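Dihydroorotase (PDB 6L0A) catalyses the zinc-dependent, reversible interconversion of N-carbamoyl-L-aspartate and (S)-dihydroorotate, the third step of de novo pyrimidine biosynthesis. Local coordinates at residues His137-Ser142 and Leu154-Ala159; Ala159-Leu164 and Ile176-Cys181. One frame throughout, in Å; residues are numbered along the deposited sequence.

Contact 1: His137-Ser142 and Leu154-Ala159; sequences HGEKPS and LNAEEA. With ZN (zinc ion), chain L.
Ala-156, on helix 156-170, meets Glu-139 and Lys-140 of the loop that follows strand 133-136. Its carbonyl O accepts the Lys-140 N-H at 3.0 Å, nearly straight at 167°, with the donor well above the carbonyl plane; Glu-139 CA adds a CA-H...O contact to the same oxygen. Its methyl, the whole of its side chain, fits closely against the loop, Ala-156 CB lying 3.3 Å from Lys-140 O and 3.7 Å from Glu-139 OE2. The amide N of Glu-157 donates to a water that also lies within hydrogen-bonding distance of Glu-139 OE2. Glu-157 CA approaches Gly-138 O at 3.3 Å in a second CA-H...O contact. The Glu-157 side chain, extended beyond CG, carries its carboxylate to a water that bridges Glu-157 OE2 and Gly-138 O, while Thr-182 binds OE2 and Ser-183 binds OE1. At Ala-159 the bent aliphatic chain of Lys-140 passes over the backbone, its CE 3.4 Å from Ala-159 O, and a third water links NZ to that carbonyl. Gly-138 centres an inverse gamma turn, and beyond it Glu-139 OE1 accepts from His-137 NE2 (2.7 Å) in the imidazole plane through its anti lone pair. His-137 ND1 binds zinc, so Glu-139 is a second-shell residue that helps fix the ring's rotation and probably makes it a stronger electron donor to the metal.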
ATOM      1  N   HIS C 137      -1.815  18.637   8.991  1.00 11.05           N
ATOM      2  CA  HIS C 137      -1.749  17.347   8.313  1.00 12.85           C
ATOM      3  C   HIS C 137      -2.767  17.438   7.190  1.00 10.66           C
ATOM      4  O   HIS C 137      -3.967  17.255   7.406  1.00 13.55           O
ATOM      5  CB  HIS C 137      -2.056  16.190   9.259  1.00 12.50           C
ATOM      6  CG  HIS C 137      -1.909  14.849   8.614  1.00 14.50           C
ATOM      7  ND1 HIS C 137      -1.021  13.893   9.069  1.00 15.22           N
ATOM      8  CD2 HIS C 137      -2.525  14.309   7.533  1.00 14.91           C
ATOM      9  CE1 HIS C 137      -1.108  12.818   8.304  1.00 15.35           C
ATOM     10  NE2 HIS C 137      -2.011  13.043   7.364  1.00 12.75           N
ATOM     11  N   GLY C 138      -2.299  17.802   6.002  1.00 14.28           N
ATOM     12  CA  GLY C 138      -3.214  18.122   4.929  1.00 16.74           C
ATOM     13  C   GLY C 138      -3.728  16.931   4.143  1.00 16.74           C
ATOM     14  O   GLY C 138      -3.294  16.703   3.010  1.00 14.49           O
ATOM     15  N   GLU C 139      -4.654  16.168   4.725  1.00 13.24           N
ATOM     16  CA  GLU C 139      -5.332  15.084   4.023  1.00 12.22           C
ATOM     17  C   GLU C 139      -6.815  15.134   4.350  1.00 12.73           C
ATOM     18  O   GLU C 139      -7.180  15.274   5.519  1.00 16.42           O
ATOM     19  CB  GLU C 139      -4.782  13.715   4.438  1.00 12.46           C
ATOM     20  CG  GLU C 139      -3.395  13.382   3.908  1.00 11.76           C
ATOM     21  CD  GLU C 139      -3.072  11.916   4.085  1.00 12.52           C
ATOM     22  OE1 GLU C 139      -2.589  11.528   5.165  1.00 12.81           O
ATOM     23  OE2 GLU C 139      -3.310  11.148   3.135  1.00 14.39           O
ATOM     24  N   LYS C 140      -7.660  14.993   3.332  1.00 13.85           N
ATOM     25  CA  LYS C 140      -9.076  14.826   3.604  1.00 16.85           C
ATOM     26  C   LYS C 140      -9.368  13.366   3.965  1.00 16.04           C
ATOM     27  O   LYS C 140      -8.782  12.456   3.371  1.00 14.38           O
ATOM     28  CB  LYS C 140      -9.905  15.238   2.391  1.00 17.08           C
ATOM     29  CG  LYS C 140      -9.999  16.740   2.165  1.00 22.95           C
ATOM     30  CD  LYS C 140     -11.407  17.126   1.694  1.00 30.20           C
ATOM     31  CE  LYS C 140     -11.500  18.610   1.400  1.00 33.82           C
ATOM     32  NZ  LYS C 140     -10.925  19.377   2.525  1.00 31.28           N
ATOM     33  N   PRO C 141     -10.233  13.120   4.954  1.00 15.55           N
ATOM     34  CA  PRO C 141     -10.663  11.746   5.246  1.00 18.95           C
ATOM     35  C   PRO C 141     -11.272  11.074   4.027  1.00 20.69           C
ATOM     36  O   PRO C 141     -11.864  11.715   3.150  1.00 14.97           O
ATOM     37  CB  PRO C 141     -11.699  11.928   6.367  1.00 23.69           C
ATOM     38  CG  PRO C 141     -11.295  13.208   7.038  1.00 26.75           C
ATOM     39  CD  PRO C 141     -10.791  14.091   5.915  1.00 19.14           C
ATOM     40  N   SER C 142     -11.090   9.763   3.957  1.00 16.57           N
ATOM     41  CA  SER C 142     -11.532   9.023   2.787  1.00 16.59           C
ATOM     42  C   SER C 142     -13.055   9.026   2.713  1.00 24.04           C
ATOM     43  O   SER C 142     -13.744   8.960   3.742  1.00 24.68           O
ATOM     44  CB  SER C 142     -10.994   7.602   2.832  1.00 20.52           C
ATOM     45  OG  SER C 142      -9.590   7.591   2.610  1.00 18.74           O
ATOM     46  N   LEU C 154      -4.506   7.953  -1.964  1.00 11.99           N
ATOM     47  CA  LEU C 154      -3.607   8.496  -2.972  1.00 12.85           C
ATOM     48  C   LEU C 154      -3.937   9.926  -3.371  1.00 14.05           C
ATOM     49  O   LEU C 154      -3.024  10.668  -3.759  1.00 15.64           O
ATOM     50  CB  LEU C 154      -3.621   7.633  -4.230  1.00 13.81           C
ATOM     51  CG  LEU C 154      -2.814   6.357  -4.158  1.00 22.24           C
ATOM     52  CD1 LEU C 154      -3.057   5.645  -5.455  1.00 29.13           C
ATOM     53  CD2 LEU C 154      -1.327   6.625  -3.938  1.00 21.48           C
ATOM     54  N   ASN C 155      -5.203  10.335  -3.318  1.00 13.38           N
ATOM     55  CA  ASN C 155      -5.550  11.708  -3.662  1.00 13.07           C
ATOM     56  C   ASN C 155      -5.986  12.541  -2.460  1.00 11.79           C
ATOM     57  O   ASN C 155      -6.429  13.679  -2.646  1.00 12.75           O
ATOM     58  CB  ASN C 155      -6.625  11.747  -4.766  1.00 14.41           C
ATOM     59  CG  ASN C 155      -7.986  11.231  -4.313  1.00 15.21           C
ATOM     60  OD1 ASN C 155      -8.179  10.789  -3.170  1.00 15.46           O
ATOM     61  ND2 ASN C 155      -8.957  11.300  -5.222  1.00 18.38           N
ATOM     62  N   ALA C 156      -5.872  12.013  -1.230  1.00 11.70           N
ATOM     63  CA  ALA C 156      -6.404  12.745  -0.073  1.00 10.75           C
ATOM     64  C   ALA C 156      -5.644  14.046   0.184  1.00 12.75           C
ATOM     65  O   ALA C 156      -6.235  15.020   0.668  1.00 14.78           O
ATOM     66  CB  ALA C 156      -6.388  11.854   1.171  1.00 12.82           C
ATOM     67  N   GLU C 157      -4.345  14.084  -0.138  1.00 12.20           N
ATOM     68  CA  GLU C 157      -3.562  15.306   0.010  1.00 10.82           C
ATOM     69  C   GLU C 157      -3.953  16.343  -1.045  1.00 12.70           C
ATOM     70  O   GLU C 157      -4.212  17.510  -0.720  1.00 11.98           O
ATOM     71  CB  GLU C 157      -2.071  14.981  -0.082  1.00 12.04           C
ATOM     72  CG  GLU C 157      -1.190  16.193  -0.030  1.00 13.47           C
ATOM     73  CD  GLU C 157       0.276  15.827   0.047  1.00 13.65           C
ATOM     74  OE1 GLU C 157       1.024  16.200  -0.867  1.00 14.68           O
ATOM     75  OE2 GLU C 157       0.682  15.156   1.014  1.00 15.25           O
ATOM     76  N   GLU C 158      -4.011  15.931  -2.312  1.00 13.97           N
ATOM     77  CA  GLU C 158      -4.485  16.831  -3.364  1.00 16.07           C
ATOM     78  C   GLU C 158      -5.873  17.374  -3.042  1.00 17.53           C
ATOM     79  O   GLU C 158      -6.145  18.567  -3.248  1.00 18.31           O
ATOM     80  CB  GLU C 158      -4.495  16.098  -4.701  1.00 19.08           C
ATOM     81  CG  GLU C 158      -4.846  16.951  -5.901  1.00 23.11           C
ATOM     82  CD  GLU C 158      -4.763  16.143  -7.183  1.00 38.06           C
ATOM     83  OE1 GLU C 158      -5.819  15.703  -7.686  1.00 44.14           O
ATOM     84  OE2 GLU C 158      -3.633  15.915  -7.667  1.00 36.89           O
ATOM     85  N   ALA C 159      -6.756  16.520  -2.511  1.00 14.50           N
ATOM     86  CA  ALA C 159      -8.113  16.946  -2.174  1.00 14.94           C
ATOM     87  C   ALA C 159      -8.133  18.002  -1.071  1.00 17.76           C
ATOM     88  O   ALA C 159      -9.092  18.772  -0.982  1.00 16.96           O
ATOM     89  CB  ALA C 159      -8.954  15.746  -1.747  1.00 17.09           C
TER
HETATM   90 ZN    ZN L 402       1.185  13.494   9.837  1.00 39.90          ZN
HETATM   91  O   HOH W   1      -0.903  15.739   3.197  1.00 16.78           O
HETATM   92  O   HOH W   2      -2.763  11.497   0.352  1.00 14.71           O
HETATM   93  O   HOH W   3      -9.858  21.016   0.413  1.00 25.97           O

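Contact 2: Ala159-Leu164 and Ile176-Cys181; sequences AFLPAL and IILEHC. With ZN (zinc ion), chain L.
This is apolar helix-on-strand packing inside the beta-alpha-beta unit of strand 133-136, helix 156-170 and strand 175-178, part of the barrel of this metallo-dependent hydrolase. The axes of helix 159-164 and strand 176-178 are nearly antiparallel, at 173° and 10.9 Å apart, a gap filled by leucine, isoleucine and phenylalanine side chains. Leu-178 is the hub. A chi1 of -173° puts its CG anti to the backbone N; from there Leu-178 CD2 meets Leu-164 CD2 at 3.9 Å and Leu-161 CD2 at 4.0 Å, and the Leu-161 side chain crosses it at about a right angle. Leu-178 CD1 lies 4.3 Å from Phe-160 CD2, oblique to the ring. Ala-163 CB sits 4.2 Å above the centre of one face of the Phe-160 ring, a methyl small enough to lie against it. Two residues earlier on the strand, Ile-176 CG2 meets Leu-164 CD1 at 3.7 Å as the two side chains slide past each other in opposite directions. Ile-177 points away from the helix, while beyond the strand His-180 NE2 binds zinc at 2.1 Å. Leu-136 of strand 133-136 touches both Leu-164 and Ile-176, and helix 184-193 also packs here, with Ile-190 against Leu-164 and Ala-186 against Leu-178.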
ATOM      1  N   ALA C 159      -6.756  16.520  -2.511  1.00 14.50           N
ATOM      2  CA  ALA C 159      -8.113  16.946  -2.174  1.00 14.94           C
ATOM      3  C   ALA C 159      -8.133  18.002  -1.071  1.00 17.76           C
ATOM      4  O   ALA C 159      -9.092  18.772  -0.982  1.00 16.96           O
ATOM      5  CB  ALA C 159      -8.954  15.746  -1.747  1.00 17.09           C
ATOM      6  N   PHE C 160      -7.100  18.043  -0.232  1.00 15.36           N
ATOM      7  CA  PHE C 160      -7.002  19.012   0.851  1.00 16.17           C
ATOM      8  C   PHE C 160      -6.553  20.391   0.378  1.00 16.75           C
ATOM      9  O   PHE C 160      -6.760  21.377   1.098  1.00 15.40           O
ATOM     10  CB  PHE C 160      -6.014  18.497   1.906  1.00 12.58           C
ATOM     11  CG  PHE C 160      -5.922  19.359   3.133  1.00 12.61           C
ATOM     12  CD1 PHE C 160      -6.772  19.136   4.214  1.00 16.73           C
ATOM     13  CD2 PHE C 160      -4.983  20.381   3.219  1.00 14.77           C
ATOM     14  CE1 PHE C 160      -6.689  19.921   5.357  1.00 17.99           C
ATOM     15  CE2 PHE C 160      -4.905  21.177   4.349  1.00 12.98           C
ATOM     16  CZ  PHE C 160      -5.756  20.936   5.424  1.00 16.03           C
ATOM     17  N   LEU C 161      -5.924  20.479  -0.795  1.00 14.88           N
ATOM     18  CA  LEU C 161      -5.294  21.736  -1.190  1.00 17.16           C
ATOM     19  C   LEU C 161      -6.265  22.915  -1.263  1.00 18.35           C
ATOM     20  O   LEU C 161      -5.872  24.020  -0.849  1.00 22.83           O
ATOM     21  CB  LEU C 161      -4.550  21.535  -2.516  1.00 15.93           C
ATOM     22  CG  LEU C 161      -3.346  20.589  -2.436  1.00 15.59           C
ATOM     23  CD1 LEU C 161      -2.711  20.409  -3.812  1.00 19.13           C
ATOM     24  CD2 LEU C 161      -2.321  21.111  -1.439  1.00 17.68           C
ATOM     25  N   PRO C 162      -7.509  22.774  -1.737  1.00 18.51           N
ATOM     26  CA  PRO C 162      -8.448  23.910  -1.622  1.00 21.69           C
ATOM     27  C   PRO C 162      -8.633  24.402  -0.193  1.00 22.27           C
ATOM     28  O   PRO C 162      -8.731  25.617   0.029  1.00 21.94           O
ATOM     29  CB  PRO C 162      -9.753  23.347  -2.198  1.00 22.46           C
ATOM     30  CG  PRO C 162      -9.314  22.284  -3.151  1.00 27.56           C
ATOM     31  CD  PRO C 162      -8.087  21.665  -2.524  1.00 21.30           C
ATOM     32  N   ALA C 163      -8.679  23.489   0.785  1.00 18.50           N
ATOM     33  CA  ALA C 163      -8.811  23.904   2.181  1.00 18.15           C
ATOM     34  C   ALA C 163      -7.619  24.745   2.620  1.00 18.82           C
ATOM     35  O   ALA C 163      -7.787  25.758   3.311  1.00 19.57           O
ATOM     36  CB  ALA C 163      -8.962  22.684   3.091  1.00 19.04           C
ATOM     37  N   LEU C 164      -6.406  24.334   2.234  1.00 19.12           N
ATOM     38  CA  LEU C 164      -5.215  25.124   2.536  1.00 19.83           C
ATOM     39  C   LEU C 164      -5.334  26.530   1.963  1.00 25.69           C
ATOM     40  O   LEU C 164      -5.038  27.523   2.643  1.00 20.77           O
ATOM     41  CB  LEU C 164      -3.971  24.434   1.975  1.00 18.29           C
ATOM     42  CG  LEU C 164      -2.658  25.204   2.095  1.00 18.18           C
ATOM     43  CD1 LEU C 164      -2.341  25.487   3.575  1.00 18.74           C
ATOM     44  CD2 LEU C 164      -1.513  24.454   1.412  1.00 20.90           C
ATOM     45  N   ILE C 176       1.369  29.268   8.246  1.00 17.12           N
ATOM     46  CA  ILE C 176       0.745  27.965   8.042  1.00 14.89           C
ATOM     47  C   ILE C 176       1.764  27.044   7.393  1.00 14.84           C
ATOM     48  O   ILE C 176       2.459  27.436   6.449  1.00 14.90           O
ATOM     49  CB  ILE C 176      -0.519  28.063   7.165  1.00 19.11           C
ATOM     50  CG1 ILE C 176      -1.579  28.954   7.801  1.00 16.75           C
ATOM     51  CG2 ILE C 176      -1.113  26.677   6.901  1.00 16.57           C
ATOM     52  CD1 ILE C 176      -2.756  29.221   6.867  1.00 20.79           C
ATOM     53  N   ILE C 177       1.848  25.814   7.882  1.00 12.27           N
ATOM     54  CA  ILE C 177       2.726  24.823   7.281  1.00 12.16           C
ATOM     55  C   ILE C 177       1.894  23.652   6.794  1.00 10.98           C
ATOM     56  O   ILE C 177       1.129  23.059   7.564  1.00 11.88           O
ATOM     57  CB  ILE C 177       3.810  24.329   8.253  1.00 14.93           C
ATOM     58  CG1 ILE C 177       4.673  25.493   8.742  1.00 15.52           C
ATOM     59  CG2 ILE C 177       4.686  23.278   7.553  1.00 13.91           C
ATOM     60  CD1 ILE C 177       5.732  25.079   9.741  1.00 16.23           C
ATOM     61  N   LEU C 178       2.058  23.311   5.526  1.00 12.04           N
ATOM     62  CA  LEU C 178       1.567  22.036   5.014  1.00 14.86           C
ATOM     63  C   LEU C 178       2.625  20.996   5.364  1.00 11.78           C
ATOM     64  O   LEU C 178       3.655  20.894   4.700  1.00 14.44           O
ATOM     65  CB  LEU C 178       1.316  22.124   3.513  1.00 12.85           C
ATOM     66  CG  LEU C 178       0.640  20.909   2.860  1.00 20.15           C
ATOM     67  CD1 LEU C 178      -0.709  20.573   3.492  1.00 17.35           C
ATOM     68  CD2 LEU C 178       0.494  21.123   1.361  1.00 16.16           C
ATOM     69  N   GLU C 179       2.385  20.247   6.440  1.00 10.51           N
ATOM     70  CA  GLU C 179       3.377  19.313   6.945  1.00 12.90           C
ATOM     71  C   GLU C 179       3.554  18.137   5.986  1.00 13.35           C
ATOM     72  O   GLU C 179       2.641  17.766   5.248  1.00 12.98           O
ATOM     73  CB  GLU C 179       2.966  18.798   8.329  1.00 13.86           C
ATOM     74  CG  GLU C 179       2.881  19.886   9.409  1.00 13.86           C
ATOM     75  CD  GLU C 179       4.245  20.428   9.796  1.00 15.42           C
ATOM     76  OE1 GLU C 179       5.244  19.724   9.551  1.00 16.14           O
ATOM     77  OE2 GLU C 179       4.333  21.553  10.355  1.00 14.76           O
ATOM     78  N   HIS C 180       4.749  17.544   6.026  1.00 11.89           N
ATOM     79  CA  HIS C 180       5.125  16.360   5.249  1.00 14.53           C
ATOM     80  C   HIS C 180       4.407  16.218   3.912  1.00 15.09           C
ATOM     81  O   HIS C 180       3.603  15.290   3.729  1.00 14.66           O
ATOM     82  CB  HIS C 180       4.933  15.084   6.095  1.00 14.42           C
ATOM     83  CG  HIS C 180       3.665  15.036   6.901  1.00 16.74           C
ATOM     84  ND1 HIS C 180       2.419  15.269   6.359  1.00 15.66           N
ATOM     85  CD2 HIS C 180       3.458  14.739   8.207  1.00 21.14           C
ATOM     86  CE1 HIS C 180       1.501  15.143   7.304  1.00 15.81           C
ATOM     87  NE2 HIS C 180       2.104  14.820   8.435  1.00 17.41           N
ATOM     88  N   CYS C 181       4.701  17.119   2.970  1.00 11.64           N
ATOM     89  CA  CYS C 181       4.118  17.023   1.634  1.00 13.98           C
ATOM     90  C   CYS C 181       4.555  15.741   0.952  1.00 13.34           C
ATOM     91  O   CYS C 181       5.714  15.314   1.071  1.00 12.83           O
ATOM     92  CB  CYS C 181       4.521  18.210   0.759  1.00 16.91           C
ATOM     93  SG  CYS C 181       3.691  19.738   1.182  1.00 30.16           S
TER
HETATM   94 ZN    ZN L 402       1.185  13.494   9.837  1.00 39.90          ZN

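Overall arrangement
Both contacts are buried and use helix 156-170, sharing Ala-159, and their centres lie about 9 Å apart. Contact 1 sets the helix against a loop after strand 133-136; it is largely polar, with backbone atoms, waters, an alanine methyl and the aliphatic part of a lysine, and includes partly exposed residues. Contact 2 lies deeper, where every touching residue is buried and the chemistry is wholly aliphatic and aromatic. They meet directly where Gly-138 CA lies 3.3 Å from Phe-160 CD2, close packing that the absence of a side chain on glycine permits. His-137 and His-180, ligands of the same zinc ion, follow strands 133-136 and 175-178 beside this packing, their rings meeting edge-to-face.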